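Local structure of bifunctional protein FolD (6V6Y) at residues T183-K188 against P193-R198; R144-Y149 against G220-D225; F135-L140 against M266-E271. The protein probably oxidises 5,10-methylenetetrahydrofolate with NADP+ and then hydrolyses the methenyl product to 10-formyltetrahydrofolate, working as a homodimer. One frame throughout, in Å; residues are numbered along the deposited sequence.

Contact 1 (T183-K188 against P193-R198). With NAP (NADP nicotinamide-adenine-dinucleotide phosphate), chain B.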
loop_
_atom_site.group_PDB
_atom_site.type_symbol
_atom_site.label_atom_id
_atom_site.label_comp_id
_atom_site.label_asym_id
_atom_site.label_seq_id
_atom_site.Cartn_x
_atom_site.Cartn_y
_atom_site.Cartn_z
ATOM N N THR A 183 -10.141 7.676 2.175
ATOM C CA THR A 183 -10.729 6.817 3.191
ATOM C C THR A 183 -10.967 5.470 2.534
ATOM O O THR A 183 -11.625 5.397 1.478
ATOM C CB THR A 183 -12.038 7.409 3.732
ATOM O OG1 THR A 183 -11.771 8.689 4.295
ATOM C CG2 THR A 183 -12.647 6.537 4.808
ATOM N N LEU A 184 -10.405 4.415 3.126
ATOM C CA LEU A 184 -10.674 3.049 2.691
ATOM C C LEU A 184 -11.731 2.459 3.622
ATOM O O LEU A 184 -11.487 2.281 4.826
ATOM C CB LEU A 184 -9.408 2.196 2.676
ATOM C CG LEU A 184 -8.670 2.057 1.337
ATOM C CD1 LEU A 184 -7.278 1.459 1.519
ATOM C CD2 LEU A 184 -9.457 1.224 0.318
ATOM N N ALA A 185 -12.906 2.170 3.066
ATOM C CA ALA A 185 -13.994 1.529 3.791
ATOM C C ALA A 185 -14.214 0.130 3.236
ATOM O O ALA A 185 -13.684 -0.241 2.181
ATOM C CB ALA A 185 -15.279 2.372 3.716
ATOM N N HIS A 186 -14.985 -0.666 3.963
ATOM C CA HIS A 186 -15.064 -2.096 3.657
ATOM C C HIS A 186 -16.193 -2.691 4.484
ATOM O O HIS A 186 -16.938 -1.968 5.160
ATOM C CB HIS A 186 -13.737 -2.799 3.944
ATOM C CG HIS A 186 -13.160 -2.434 5.274
ATOM N ND1 HIS A 186 -13.736 -2.824 6.466
ATOM C CD2 HIS A 186 -12.088 -1.674 5.604
ATOM C CE1 HIS A 186 -13.018 -2.352 7.471
ATOM N NE2 HIS A 186 -12.020 -1.641 6.976
ATOM N N SER A 187 -16.294 -4.019 4.468
ATOM C CA SER A 187 -17.471 -4.646 5.058
ATOM C C SER A 187 -17.532 -4.508 6.581
ATOM O O SER A 187 -18.595 -4.731 7.158
ATOM C CB SER A 187 -17.531 -6.115 4.659
ATOM O OG SER A 187 -16.635 -6.875 5.449
ATOM N N LYS A 188 -16.442 -4.129 7.248
ATOM C CA LYS A 188 -16.450 -3.970 8.701
ATOM C C LYS A 188 -16.514 -2.511 9.130
ATOM O O LYS A 188 -16.439 -2.222 10.338
ATOM C CB LYS A 188 -15.214 -4.633 9.331
ATOM C CG LYS A 188 -15.093 -6.134 9.065
ATOM C CD LYS A 188 -16.291 -6.848 9.666
ATOM C CE LYS A 188 -15.958 -8.291 9.976
ATOM N NZ LYS A 188 -15.682 -9.049 8.730
ATOM N N PRO A 193 -23.030 4.311 5.462
ATOM C CA PRO A 193 -23.628 5.475 4.775
ATOM C C PRO A 193 -23.105 6.805 5.260
ATOM O O PRO A 193 -22.935 7.736 4.458
ATOM C CB PRO A 193 -25.126 5.317 5.068
ATOM C CG PRO A 193 -25.308 3.853 5.146
ATOM C CD PRO A 193 -24.081 3.372 5.907
ATOM N N GLU A 194 -22.841 6.924 6.557
ATOM C CA GLU A 194 -22.292 8.169 7.072
ATOM C C GLU A 194 -20.874 8.396 6.555
ATOM O O GLU A 194 -20.484 9.534 6.274
ATOM C CB GLU A 194 -22.337 8.154 8.605
ATOM C CG GLU A 194 -22.314 9.519 9.243
ATOM C CD GLU A 194 -20.903 9.997 9.539
ATOM O OE1 GLU A 194 -20.453 10.989 8.913
ATOM O OE2 GLU A 194 -20.240 9.387 10.408
ATOM N N VAL A 195 -20.088 7.325 6.422
ATOM C CA VAL A 195 -18.746 7.473 5.866
ATOM C C VAL A 195 -18.831 7.918 4.416
ATOM O O VAL A 195 -18.152 8.866 4.001
ATOM C CB VAL A 195 -17.946 6.167 6.006
ATOM C CG1 VAL A 195 -16.611 6.292 5.285
ATOM C CG2 VAL A 195 -17.738 5.836 7.476
ATOM N N THR A 196 -19.690 7.264 3.625
ATOM C CA THR A 196 -19.736 7.620 2.207
ATOM C C THR A 196 -20.289 9.027 1.990
ATOM O O THR A 196 -19.848 9.715 1.062
ATOM C CB THR A 196 -20.525 6.584 1.409
ATOM O OG1 THR A 196 -21.885 6.516 1.859
ATOM C CG2 THR A 196 -19.860 5.221 1.540
ATOM N N ARG A 197 -21.158 9.512 2.889
ATOM C CA ARG A 197 -21.748 10.842 2.735
ATOM C C ARG A 197 -20.705 11.957 2.732
ATOM O O ARG A 197 -21.001 13.068 2.276
ATOM C CB ARG A 197 -22.770 11.099 3.848
ATOM C CG ARG A 197 -24.221 10.810 3.454
ATOM C CD ARG A 197 -25.241 11.319 4.500
ATOM N NE ARG A 197 -25.094 10.672 5.809
ATOM C CZ ARG A 197 -25.706 9.543 6.171
ATOM N NH1 ARG A 197 -26.516 8.920 5.327
ATOM N NH2 ARG A 197 -25.505 9.032 7.385
ATOM N N ARG A 198 -19.499 11.698 3.235
ATOM C CA ARG A 198 -18.448 12.707 3.230
ATOM C C ARG A 198 -17.790 12.888 1.874
ATOM O O ARG A 198 -17.165 13.933 1.639
ATOM C CB ARG A 198 -17.358 12.341 4.228
ATOM C CG ARG A 198 -17.857 11.752 5.533
ATOM C CD ARG A 198 -16.674 11.316 6.358
ATOM N NE ARG A 198 -17.094 10.554 7.521
ATOM C CZ ARG A 198 -16.336 9.636 8.121
ATOM N NH1 ARG A 198 -15.107 9.370 7.665
ATOM N NH2 ARG A 198 -16.808 8.996 9.184
HETATM P PA NAP B . -13.668 -8.393 -3.441
HETATM O O1A NAP B . -14.347 -9.550 -4.066
HETATM O O2A NAP B . -12.358 -8.780 -2.873
HETATM O O5B NAP B . -14.621 -7.742 -2.319
HETATM C C5B NAP B . -14.959 -6.376 -2.409
HETATM C C4B NAP B . -14.869 -5.695 -1.049
HETATM O O4B NAP B . -16.068 -4.997 -0.781
HETATM C C3B NAP B . -14.652 -6.671 0.095
HETATM O O3B NAP B . -13.295 -6.644 0.473
HETATM C C2B NAP B . -15.571 -6.202 1.214
HETATM O O2B NAP B . -14.863 -5.715 2.334
HETATM C C1B NAP B . -16.387 -5.074 0.594
HETATM N N9A NAP B . -17.830 -5.315 0.790
HETATM C C8A NAP B . -18.558 -6.358 0.277
HETATM N N7A NAP B . -19.841 -6.227 0.684
HETATM C C5A NAP B . -19.945 -5.116 1.445
HETATM C C6A NAP B . -21.020 -4.527 2.100
HETATM N N6A NAP B . -22.228 -5.079 2.034
HETATM N N1A NAP B . -20.827 -3.366 2.821
HETATM C C2A NAP B . -19.571 -2.800 2.883
HETATM N N3A NAP B . -18.508 -3.390 2.229
HETATM C C4A NAP B . -18.688 -4.534 1.523
HETATM O O3 NAP B . -13.510 -7.204 -4.515
HETATM P PN NAP B . -13.303 -7.212 -6.112
HETATM O O1N NAP B . -12.487 -8.393 -6.470
HETATM O O2N NAP B . -12.876 -5.859 -6.532
HETATM O O5D NAP B . -14.807 -7.457 -6.630
HETATM C C5D NAP B . -15.805 -6.500 -6.355
HETATM C C4D NAP B . -16.667 -6.260 -7.587
HETATM O O4D NAP B . -15.978 -5.465 -8.537
HETATM C C3D NAP B . -17.022 -7.574 -8.266
HETATM O O3D NAP B . -18.420 -7.688 -8.382
HETATM C C2D NAP B . -16.400 -7.492 -9.641
HETATM O O2D NAP B . -17.307 -7.951 -10.615
HETATM C C1D NAP B . -16.132 -6.011 -9.832
HETATM N N1N NAP B . -14.923 -5.803 -10.651
HETATM C C2N NAP B . -15.031 -5.116 -11.825
HETATM C C3N NAP B . -13.912 -4.907 -12.621
HETATM C C7N NAP B . -14.024 -4.058 -13.851
HETATM O O7N NAP B . -12.913 -3.945 -14.709
HETATM N N7N NAP B . -15.171 -3.430 -14.098
HETATM C C4N NAP B . -12.677 -5.396 -12.215
HETATM C C5N NAP B . -12.580 -6.092 -11.017
HETATM C C6N NAP B . -13.715 -6.291 -10.239
HETATM P P2B NAP B . -14.109 -6.708 3.358
HETATM O O1X NAP B . -12.789 -7.139 2.766
HETATM O O2X NAP B . -13.858 -5.964 4.648
HETATM O O3X NAP B . -14.967 -7.922 3.623
#

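Contact 2 (R144-Y149 against G220-D225)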
loop_
_atom_site.group_PDB
_atom_site.type_symbol
_atom_site.label_atom_id
_atom_site.label_comp_id
_atom_site.label_asym_id
_atom_site.label_seq_id
_atom_site.Cartn_x
_atom_site.Cartn_y
_atom_site.Cartn_z
ATOM N N ARG A 144 -7.505 7.627 -14.295
ATOM C CA ARG A 144 -7.485 8.255 -15.615
ATOM C C ARG A 144 -8.863 8.766 -16.008
ATOM O O ARG A 144 -8.993 9.880 -16.534
ATOM C CB ARG A 144 -6.960 7.274 -16.661
ATOM C CG ARG A 144 -7.155 7.747 -18.097
ATOM C CD ARG A 144 -5.896 8.371 -18.665
ATOM N NE ARG A 144 -6.158 9.024 -19.944
ATOM C CZ ARG A 144 -5.280 9.110 -20.938
ATOM N NH1 ARG A 144 -4.068 8.569 -20.805
ATOM N NH2 ARG A 144 -5.618 9.729 -22.073
ATOM N N LEU A 145 -9.907 7.980 -15.737
ATOM C CA LEU A 145 -11.259 8.424 -16.055
ATOM C C LEU A 145 -11.587 9.738 -15.351
ATOM O O LEU A 145 -12.113 10.670 -15.978
ATOM C CB LEU A 145 -12.275 7.342 -15.695
ATOM C CG LEU A 145 -13.743 7.648 -16.028
ATOM C CD1 LEU A 145 -14.454 6.379 -16.425
ATOM C CD2 LEU A 145 -14.464 8.297 -14.831
ATOM N N LEU A 146 -11.286 9.835 -14.043
ATOM C CA LEU A 146 -11.595 11.065 -13.314
ATOM C C LEU A 146 -10.819 12.250 -13.876
ATOM O O LEU A 146 -11.369 13.348 -14.032
ATOM C CB LEU A 146 -11.299 10.901 -11.824
ATOM C CG LEU A 146 -12.179 9.904 -11.066
ATOM C CD1 LEU A 146 -11.484 9.398 -9.768
ATOM C CD2 LEU A 146 -13.530 10.508 -10.741
ATOM N N LYS A 147 -9.536 12.053 -14.175
ATOM C CA LYS A 147 -8.758 13.145 -14.744
ATOM C C LYS A 147 -9.230 13.487 -16.149
ATOM O O LYS A 147 -9.180 14.654 -16.549
ATOM C CB LYS A 147 -7.272 12.794 -14.750
ATOM C CG LYS A 147 -6.626 12.814 -13.348
ATOM C CD LYS A 147 -5.224 12.248 -13.380
ATOM C CE LYS A 147 -4.173 13.296 -13.028
ATOM N NZ LYS A 147 -2.837 12.621 -12.894
ATOM N N HIS A 148 -9.687 12.491 -16.912
ATOM C CA HIS A 148 -10.209 12.783 -18.241
ATOM C C HIS A 148 -11.371 13.754 -18.150
ATOM O O HIS A 148 -11.432 14.730 -18.898
ATOM C CB HIS A 148 -10.634 11.497 -18.951
ATOM C CG HIS A 148 -11.300 11.733 -20.271
ATOM N ND1 HIS A 148 -10.604 11.776 -21.461
ATOM C CD2 HIS A 148 -12.602 11.955 -20.586
ATOM C CE1 HIS A 148 -11.447 12.014 -22.450
ATOM N NE2 HIS A 148 -12.666 12.126 -21.947
ATOM N N TYR A 149 -12.273 13.543 -17.198
ATOM C CA TYR A 149 -13.454 14.381 -17.079
ATOM C C TYR A 149 -13.227 15.631 -16.229
ATOM O O TYR A 149 -14.205 16.237 -15.772
ATOM C CB TYR A 149 -14.625 13.558 -16.538
ATOM C CG TYR A 149 -15.226 12.693 -17.618
ATOM C CD1 TYR A 149 -15.941 13.267 -18.681
ATOM C CD2 TYR A 149 -15.045 11.310 -17.616
ATOM C CE1 TYR A 149 -16.486 12.480 -19.705
ATOM C CE2 TYR A 149 -15.592 10.510 -18.634
ATOM C CZ TYR A 149 -16.315 11.110 -19.677
ATOM O OH TYR A 149 -16.853 10.333 -20.690
ATOM N N GLY A 220 -23.930 16.563 -5.169
ATOM C CA GLY A 220 -22.873 16.957 -6.093
ATOM C C GLY A 220 -21.639 16.073 -6.098
ATOM O O GLY A 220 -20.588 16.497 -6.589
ATOM N N ALA A 221 -21.729 14.857 -5.568
ATOM C CA ALA A 221 -20.572 13.976 -5.551
ATOM C C ALA A 221 -20.312 13.406 -6.938
ATOM O O ALA A 221 -21.226 13.272 -7.758
ATOM C CB ALA A 221 -20.779 12.836 -4.558
ATOM N N ILE A 222 -19.046 13.089 -7.201
ATOM C CA ILE A 222 -18.651 12.303 -8.371
ATOM C C ILE A 222 -18.618 10.843 -7.941
ATOM O O ILE A 222 -17.840 10.475 -7.052
ATOM C CB ILE A 222 -17.278 12.745 -8.902
ATOM C CG1 ILE A 222 -17.212 14.268 -9.044
ATOM C CG2 ILE A 222 -16.909 12.002 -10.193
ATOM C CD1 ILE A 222 -17.696 14.790 -10.348
ATOM N N VAL A 223 -19.455 10.009 -8.552
ATOM C CA VAL A 223 -19.624 8.619 -8.137
ATOM C C VAL A 223 -19.099 7.702 -9.240
ATOM O O VAL A 223 -19.565 7.764 -10.388
ATOM C CB VAL A 223 -21.091 8.312 -7.803
ATOM C CG1 VAL A 223 -21.250 6.842 -7.424
ATOM C CG2 VAL A 223 -21.574 9.222 -6.666
ATOM N N VAL A 224 -18.146 6.840 -8.882
ATOM C CA VAL A 224 -17.516 5.880 -9.789
ATOM C C VAL A 224 -17.911 4.476 -9.339
ATOM O O VAL A 224 -17.624 4.082 -8.206
ATOM C CB VAL A 224 -15.990 6.051 -9.806
ATOM C CG1 VAL A 224 -15.336 5.004 -10.681
ATOM C CG2 VAL A 224 -15.630 7.465 -10.272
ATOM N N ASP A 225 -18.566 3.723 -10.220
ATOM C CA ASP A 225 -19.184 2.444 -9.881
ATOM C C ASP A 225 -18.402 1.313 -10.541
ATOM O O ASP A 225 -18.558 1.054 -11.735
ATOM C CB ASP A 225 -20.639 2.444 -10.326
ATOM C CG ASP A 225 -21.416 1.230 -9.836
ATOM O OD1 ASP A 225 -20.817 0.277 -9.287
ATOM O OD2 ASP A 225 -22.653 1.236 -10.011
#

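Contact 3 (F135-L140 against M266-E271)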
loop_
_atom_site.group_PDB
_atom_site.type_symbol
_atom_site.label_atom_id
_atom_site.label_comp_id
_atom_site.label_asym_id
_atom_site.label_seq_id
_atom_site.Cartn_x
_atom_site.Cartn_y
_atom_site.Cartn_z
ATOM N N PHE A 135 1.128 -1.033 -12.589
ATOM C CA PHE A 135 0.098 -0.941 -11.557
ATOM C C PHE A 135 -1.232 -1.517 -12.038
ATOM O O PHE A 135 -1.468 -1.628 -13.249
ATOM C CB PHE A 135 -0.083 0.525 -11.159
ATOM C CG PHE A 135 1.191 1.178 -10.739
ATOM C CD1 PHE A 135 2.144 0.463 -10.022
ATOM C CD2 PHE A 135 1.449 2.496 -11.059
ATOM C CE1 PHE A 135 3.329 1.051 -9.647
ATOM C CE2 PHE A 135 2.634 3.104 -10.663
ATOM C CZ PHE A 135 3.577 2.383 -9.961
ATOM N N PRO A 136 -2.124 -1.907 -11.115
ATOM C CA PRO A 136 -3.339 -2.629 -11.528
ATOM C C PRO A 136 -4.257 -1.788 -12.418
ATOM O O PRO A 136 -4.315 -0.557 -12.328
ATOM C CB PRO A 136 -4.002 -2.988 -10.193
ATOM C CG PRO A 136 -2.795 -3.060 -9.200
ATOM C CD PRO A 136 -1.983 -1.874 -9.639
ATOM N N CYS A 137 -4.976 -2.479 -13.305
ATOM C CA CYS A 137 -5.595 -1.812 -14.449
ATOM C C CYS A 137 -6.870 -1.074 -14.073
ATOM O O CYS A 137 -7.123 0.017 -14.589
ATOM C CB CYS A 137 -5.912 -2.820 -15.552
ATOM S SG CYS A 137 -4.478 -3.618 -16.224
ATOM N N THR A 138 -7.715 -1.665 -13.230
ATOM C CA THR A 138 -8.929 -0.940 -12.855
ATOM C C THR A 138 -8.599 0.324 -12.083
ATOM O O THR A 138 -9.126 1.391 -12.439
ATOM C CB THR A 138 -9.879 -1.850 -12.076
ATOM O OG1 THR A 138 -10.201 -2.985 -12.882
ATOM C CG2 THR A 138 -11.159 -1.096 -11.717
ATOM N N PRO A 139 -7.739 0.304 -11.060
ATOM C CA PRO A 139 -7.396 1.577 -10.406
ATOM C C PRO A 139 -6.830 2.603 -11.372
ATOM O O PRO A 139 -7.237 3.774 -11.339
ATOM C CB PRO A 139 -6.365 1.163 -9.335
ATOM C CG PRO A 139 -6.584 -0.273 -9.086
ATOM C CD PRO A 139 -7.136 -0.859 -10.370
ATOM N N LEU A 140 -5.878 2.206 -12.220
ATOM C CA LEU A 140 -5.372 3.126 -13.235
ATOM C C LEU A 140 -6.515 3.693 -14.053
ATOM O O LEU A 140 -6.541 4.888 -14.359
ATOM C CB LEU A 140 -4.372 2.416 -14.155
ATOM C CG LEU A 140 -2.969 2.169 -13.590
ATOM C CD1 LEU A 140 -2.197 1.168 -14.464
ATOM C CD2 LEU A 140 -2.186 3.485 -13.440
ATOM N N MET A 266 -4.174 -2.547 -22.068
ATOM C CA MET A 266 -3.432 -2.343 -23.309
ATOM C C MET A 266 -2.276 -1.378 -23.076
ATOM O O MET A 266 -1.168 -1.583 -23.591
ATOM C CB MET A 266 -4.361 -1.825 -24.420
ATOM C CG MET A 266 -5.502 -2.776 -24.720
ATOM S SD MET A 266 -4.784 -4.373 -25.036
ATOM C CE MET A 266 -6.020 -5.439 -24.350
ATOM N N GLY A 267 -2.511 -0.337 -22.266
ATOM C CA GLY A 267 -1.446 0.604 -21.964
ATOM C C GLY A 267 -0.346 -0.009 -21.116
ATOM O O GLY A 267 0.832 0.324 -21.272
ATOM N N ASN A 268 -0.706 -0.915 -20.210
ATOM C CA ASN A 268 0.330 -1.584 -19.426
ATOM C C ASN A 268 1.130 -2.549 -20.293
ATOM O O ASN A 268 2.300 -2.835 -19.994
ATOM C CB ASN A 268 -0.285 -2.343 -18.249
ATOM C CG ASN A 268 -0.333 -1.532 -16.961
ATOM O OD1 ASN A 268 0.080 -0.371 -16.902
ATOM N ND2 ASN A 268 -0.845 -2.163 -15.902
ATOM N N THR A 269 0.506 -3.080 -21.352
ATOM C CA THR A 269 1.210 -4.013 -22.228
ATOM C C THR A 269 2.301 -3.290 -23.017
ATOM O O THR A 269 3.447 -3.747 -23.075
ATOM C CB THR A 269 0.216 -4.713 -23.153
ATOM O OG1 THR A 269 -0.687 -5.487 -22.363
ATOM C CG2 THR A 269 0.936 -5.655 -24.120
ATOM N N LEU A 270 1.962 -2.147 -23.614
ATOM C CA LEU A 270 2.977 -1.269 -24.187
ATOM C C LEU A 270 4.077 -0.962 -23.178
ATOM O O LEU A 270 5.268 -1.115 -23.472
ATOM C CB LEU A 270 2.318 0.023 -24.670
ATOM C CG LEU A 270 3.194 1.060 -25.380
ATOM C CD1 LEU A 270 4.236 0.403 -26.303
ATOM C CD2 LEU A 270 2.319 2.058 -26.158
ATOM N N GLU A 271 3.695 -0.533 -21.973
ATOM C CA GLU A 271 4.686 -0.093 -21.000
ATOM C C GLU A 271 5.650 -1.216 -20.657
ATOM O O GLU A 271 6.866 -1.007 -20.605
ATOM C CB GLU A 271 3.992 0.420 -19.738
ATOM C CG GLU A 271 3.503 1.846 -19.857
ATOM C CD GLU A 271 4.638 2.832 -19.757
ATOM O OE1 GLU A 271 4.553 3.900 -20.408
ATOM O OE2 GLU A 271 5.620 2.526 -19.028
HETATM O O HOH W 1 1.336 1.267 -14.930
#

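Contact 1 (T183-K188 against P193-R198)
V195 of the short helix 192-196 meets T183 and A185 of strand 181-185 in the Rossmann-type NADP-binding domain, where the strand forms the outer edge of the parallel sheet within this subunit and its C-terminal end carries the cofactor's 2'-phosphate. The apolar part is small. V195 reaches over with a single methyl, CG1, which lies anti to its backbone N and touches T183 CG2 at 4.0 Å, the two side chains crossing at a slant. The same methyl stands 4.4 Å from A185 CB, so it bridges two alternate residues on one side of the strand. L184, between them, directs its side chain to the other side, onto V160. With CG2 given to the valine, the T183 hydroxyl is left for T183 of the second subunit, to whose OG1 it is hydrogen-bonded; an antiparallel pairing of the two strands there continues the sheet through the dimer.

Polar contacts take over beyond the strand. H186 is pinned at both nitrogens: ND1 accepts the N-H of K188 at 3.1 Å, with the donor 9° out of the ring plane, and NE2 is hydrogen-bonded to A180 O of the second subunit. This fixes the rotation of the imidazole, which NAP O2X approaches obliquely.

S187, a residue of the predicted NADP site, grips the phosphate group itself. Its backbone N lies 3.1 Å from both NAP O2B, the ester oxygen, and NAP O2X, with N-H angles of 148° and 141°. Such recognition of the 2'-phosphate fits a dehydrogenase that uses NADP. The side chain adds a shorter bond than either of these, S187 OG to NAP O3X at 2.7 Å.

Contact 2 (R144-Y149 against G220-D225)
This is purely apolar helix-on-sheet packing in the core of the Rossmann-type domain: L146 of helix 137-148 lies against I222 and V224 on the face of strand 222-225. One methyl does all the touching. L146 CD2 is 3.7 Å from I222 CG2 and equally 3.7 Å from V224 CG2, so it bears on two branched side chains that stand two residues apart on the same side of the strand. The L146 side chain runs counter to that of I222 but passes V224 at an angle. Although the leucine leaves its helix beside the strand rather than straight at it, chi1 of -66° sets CG anti to the carbonyl carbon; with chi2 of 158° CD1 takes the extended position, and CD2, the branch turned off that line, is the one that meets the strand. I222 and V224 answer with their CG2 methyls, while V223 turns to the other face and packs on V217 and L250. Strand 222-225 is an inner strand, flanked by 201-204 and 249-250. Helix 257-276 packs alongside, its M260 touching L145 and its V257 touching V224, and the N-terminal helix 8-24 packs on R144 and H148.

Contact 3 (F135-L140 against M266-E271)
N268 ND2 is held by two backbone carbonyls, that of F135 across the contact and that of V116 in the loop between helices 103-109 and 121-129. The bond to F135 O is 2.8 Å long with an N-H angle of 151°, and it lies in the carbonyl plane as well as within 2° of the amide plane, so the bond runs in the plane of both groups, and this, with the water bond at OD1, fixes the turn of the carboxamide. At the other end of the amide, N268 OD1 accepts from a water at 2.9 Å, and this water in turn accepts the N-H of F135 at 3.3 Å. Both backbone polar groups of F135 are thus tied to one side chain, directly and through water. The site lies at the start of helix 137-148, with P136 as N-cap, where this helix meets the long C-terminal helix 257-276 in the NADP-binding domain. Two less polar side chains border the amide: L140 CD1 comes from the opposite direction to within 3.7 Å of N268 OD1, and C137 SG stands 3.9 Å from N268 ND2. An alanine here would keep only the beta carbon, and is likely to leave the carbonyls of F135 and V116 without their shared donor and the water without its acceptor. Next to C137, T138 OG1 is hydrogen-bonded to T261 OG1 of helix 257-276 and makes a weak bond to the nicotinamide amide oxygen, NAP O7N.

Overall arrangement
All three contacts belong to the NADP-binding domain, but only contacts 1 and 3 contain residues of the cofactor pocket. Contact 1 holds the 2'-phosphate end at an edge of the parallel sheet, where the second subunit joins on. Contact 3 lies by the nicotinamide end, the C137 side chain about 7 Å from the NADP and T138 in its pocket; the centres of contacts 1 and 3 are 27 Å apart. Contact 2 sits about 18 Å from each, centre to centre. It shares helix 137-148 with contact 3 and the parallel sheet with contact 1, though its nearest atoms remain about 6 Å from those of contact 1. The side chain of V224 stays about 9 Å from the cofactor.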